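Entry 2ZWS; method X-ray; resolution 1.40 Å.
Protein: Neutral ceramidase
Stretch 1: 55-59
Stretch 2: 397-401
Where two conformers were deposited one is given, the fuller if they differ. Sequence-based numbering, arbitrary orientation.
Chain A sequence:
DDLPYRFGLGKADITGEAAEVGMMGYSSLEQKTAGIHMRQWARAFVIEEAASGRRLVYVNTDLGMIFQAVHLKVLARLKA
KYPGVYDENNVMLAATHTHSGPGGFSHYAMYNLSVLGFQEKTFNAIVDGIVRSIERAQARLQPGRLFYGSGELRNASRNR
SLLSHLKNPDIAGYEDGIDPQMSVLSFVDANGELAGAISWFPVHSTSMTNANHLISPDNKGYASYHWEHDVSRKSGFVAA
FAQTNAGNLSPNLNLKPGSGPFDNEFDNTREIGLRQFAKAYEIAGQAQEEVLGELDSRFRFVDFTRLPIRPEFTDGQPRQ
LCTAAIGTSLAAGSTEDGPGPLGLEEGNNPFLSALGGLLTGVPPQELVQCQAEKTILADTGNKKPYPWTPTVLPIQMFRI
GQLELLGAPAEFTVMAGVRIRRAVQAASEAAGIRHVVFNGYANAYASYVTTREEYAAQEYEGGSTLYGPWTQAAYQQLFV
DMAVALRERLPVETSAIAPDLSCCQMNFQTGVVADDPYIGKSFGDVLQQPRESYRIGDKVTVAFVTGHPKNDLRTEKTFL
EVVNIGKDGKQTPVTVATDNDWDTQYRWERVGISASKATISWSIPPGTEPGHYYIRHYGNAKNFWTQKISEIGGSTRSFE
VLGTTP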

# COMPACT_ATOMS: atom_id res chain seq x y z
N ARG A 55 -8.70 -15.16 -17.34
CA ARG A 55 -8.26 -13.85 -16.97
C ARG A 55 -7.87 -13.85 -15.48
O ARG A 55 -8.54 -14.48 -14.66
CB ARG A 55 -9.39 -12.85 -17.20
CG ARG A 55 -9.16 -11.48 -16.64
CD ARG A 55 -10.41 -10.59 -16.82
NE ARG A 55 -10.76 -10.39 -18.23
CZ ARG A 55 -11.59 -9.45 -18.67
NH1 ARG A 55 -12.15 -8.59 -17.83
NH2 ARG A 55 -11.85 -9.36 -19.96
N LEU A 56 -6.79 -13.13 -15.18
CA LEU A 56 -6.38 -12.80 -13.83
C LEU A 56 -6.32 -11.29 -13.70
O LEU A 56 -6.06 -10.59 -14.68
CB LEU A 56 -4.97 -13.36 -13.57
CG LEU A 56 -4.81 -14.89 -13.68
CD1 LEU A 56 -3.34 -15.21 -13.55
CD2 LEU A 56 -5.60 -15.63 -12.62
N VAL A 57 -6.53 -10.79 -12.49
CA VAL A 57 -6.22 -9.38 -12.23
C VAL A 57 -5.43 -9.26 -10.91
O VAL A 57 -5.79 -9.84 -9.87
CB VAL A 57 -7.48 -8.46 -12.31
CG1 VAL A 57 -8.54 -8.85 -11.29
CG2 VAL A 57 -7.08 -6.99 -12.17
N TYR A 58 -4.34 -8.50 -11.00
CA TYR A 58 -3.50 -8.16 -9.86
C TYR A 58 -3.57 -6.64 -9.66
O TYR A 58 -3.45 -5.88 -10.62
CB TYR A 58 -2.05 -8.59 -10.15
CG TYR A 58 -1.06 -8.07 -9.16
CD1 TYR A 58 -0.39 -6.86 -9.36
CD2 TYR A 58 -0.80 -8.79 -8.00
CE1 TYR A 58 0.52 -6.36 -8.43
CE2 TYR A 58 0.13 -8.32 -7.05
CZ TYR A 58 0.77 -7.11 -7.28
OH TYR A 58 1.67 -6.65 -6.34
N VAL A 59 -3.88 -6.23 -8.43
CA VAL A 59 -3.94 -4.80 -8.11
C VAL A 59 -2.97 -4.49 -6.98
O VAL A 59 -3.02 -5.14 -5.92
CB VAL A 59 -5.40 -4.33 -7.70
CG1 VAL A 59 -5.44 -2.84 -7.51
CG2 VAL A 59 -6.46 -4.77 -8.75
N MET A 397 -2.66 -18.19 -4.94
CA MET A 397 -1.55 -18.31 -5.88
C MET A 397 -2.05 -18.13 -7.29
O MET A 397 -3.12 -18.66 -7.65
CB MET A 397 -0.86 -19.67 -5.79
CG MET A 397 -0.17 -19.98 -4.48
SD MET A 397 0.55 -21.63 -4.40
CE MET A 397 1.66 -21.60 -5.81
N PHE A 398 -1.31 -17.34 -8.08
CA PHE A 398 -1.55 -17.24 -9.52
C PHE A 398 -0.42 -17.98 -10.22
O PHE A 398 0.73 -17.91 -9.79
CB PHE A 398 -1.45 -15.79 -10.02
CG PHE A 398 -2.64 -14.93 -9.69
CD1 PHE A 398 -3.79 -15.44 -9.09
CD2 PHE A 398 -2.61 -13.58 -10.03
CE1 PHE A 398 -4.88 -14.61 -8.80
CE2 PHE A 398 -3.70 -12.75 -9.76
CZ PHE A 398 -4.84 -13.27 -9.16
N ARG A 399 -0.75 -18.69 -11.29
CA ARG A 399 0.28 -19.17 -12.20
C ARG A 399 0.20 -18.28 -13.46
O ARG A 399 -0.89 -18.10 -14.03
CB ARG A 399 0.05 -20.64 -12.61
CG ARG A 399 0.97 -21.01 -13.78
CD ARG A 399 0.88 -22.45 -14.20
NE ARG A 399 1.94 -22.71 -15.17
CZ ARG A 399 2.50 -23.90 -15.39
NH1 ARG A 399 2.05 -24.98 -14.75
NH2 ARG A 399 3.48 -24.01 -16.28
N ILE A 400 1.34 -17.72 -13.85
CA ILE A 400 1.42 -16.89 -15.04
C ILE A 400 2.56 -17.49 -15.89
O ILE A 400 3.73 -17.19 -15.65
CB ILE A 400 1.69 -15.38 -14.69
CG1 ILE A 400 0.65 -14.84 -13.69
CG2 ILE A 400 1.70 -14.55 -15.95
CD1 ILE A 400 1.05 -13.50 -13.06
N GLY A 401 2.22 -18.40 -16.80
CA GLY A 401 3.27 -19.16 -17.51
C GLY A 401 4.19 -19.91 -16.55
O GLY A 401 3.71 -20.65 -15.67

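What kind of contact joins two strands that lie so far apart in sequence? The strand 55-59 and the strand 397-400 do not pair through their backbones: no hydrogen bond crosses between them, their axes come no nearer than 9.2 Å, and their N-to-C directions differ by 118°. Even the nearest pair of alpha carbons, Leu56 CA and Phe398 CA, is 7.8 Å apart, a gap that side chains must fill. The strands therefore pack rather than pair, and the modest 216 Å² they bury, both sides summed, comes mostly from Leu56 and Phe398.

How does the apolar packing work? Leu56 and Phe398 both direct their CA-to-CB bonds toward the opposing stretch, and both are buried. Leu56, with chi1 in m and chi2 in t, sets its two methyl groups against different parts of the other strand. CD2 sits over one face of the Phe398 ring, 4.0 Å from the ring centroid and only 12° off the normal, a CH-pi contact in which a methyl rests almost squarely above the aromatic electrons. CD1 lies farther toward the root of the ring, with Leu56 CD1 3.9 Å from Phe398 CG, and it also reaches Ile400, where Leu56 CD1 and Ile400 CG1 are 4.0 Å apart. The CA-to-CB bond of Ile400 points sideways, but the end of its side chain comes nearer. A branched aliphatic side chain suits this place because its forked end can cover a flat ring and touch a neighbouring aliphatic chain at once.

Where do polar backbone atoms enter the contact? The Phe398 ring, with chi1 in m, presents its edge to the backbone of the first strand: Val57 O is 3.6 Å from Phe398 CE2, and Tyr58 N is 4.5 Å from the same Phe398 CE2. Both backbone atoms lie near the plane of the ring, so the carbonyl oxygen meets the rim, where aromatic C-H groups carry a slight positive charge, rather than the electron-rich face. Phenylalanine thus offers a face to a methyl and an edge to a carbonyl. On the other strand, Leu56 CD1 approaches Arg399 O at 3.8 Å, which is simple van der Waals packing against the backbone.

Why do the remaining side chains add so little? Alternation along the strands turns the CA-to-CB bonds of Val57 and Arg399 away, and each loses little area to the contact; what touches the other strand is their backbone oxygens, Val57 O and Arg399 O. Tyr58 starts toward the other strand, but its end leads away, and its OH is hydrogen-bonded elsewhere in the structure. Arg399 is partly exposed and spends its polar end outside the contact: Arg399 NE donates a hydrogen bond to Gly401 O at 2.8 Å. Gly401 follows the strand with a phi of 57°, a positive value that by itself favours glycine.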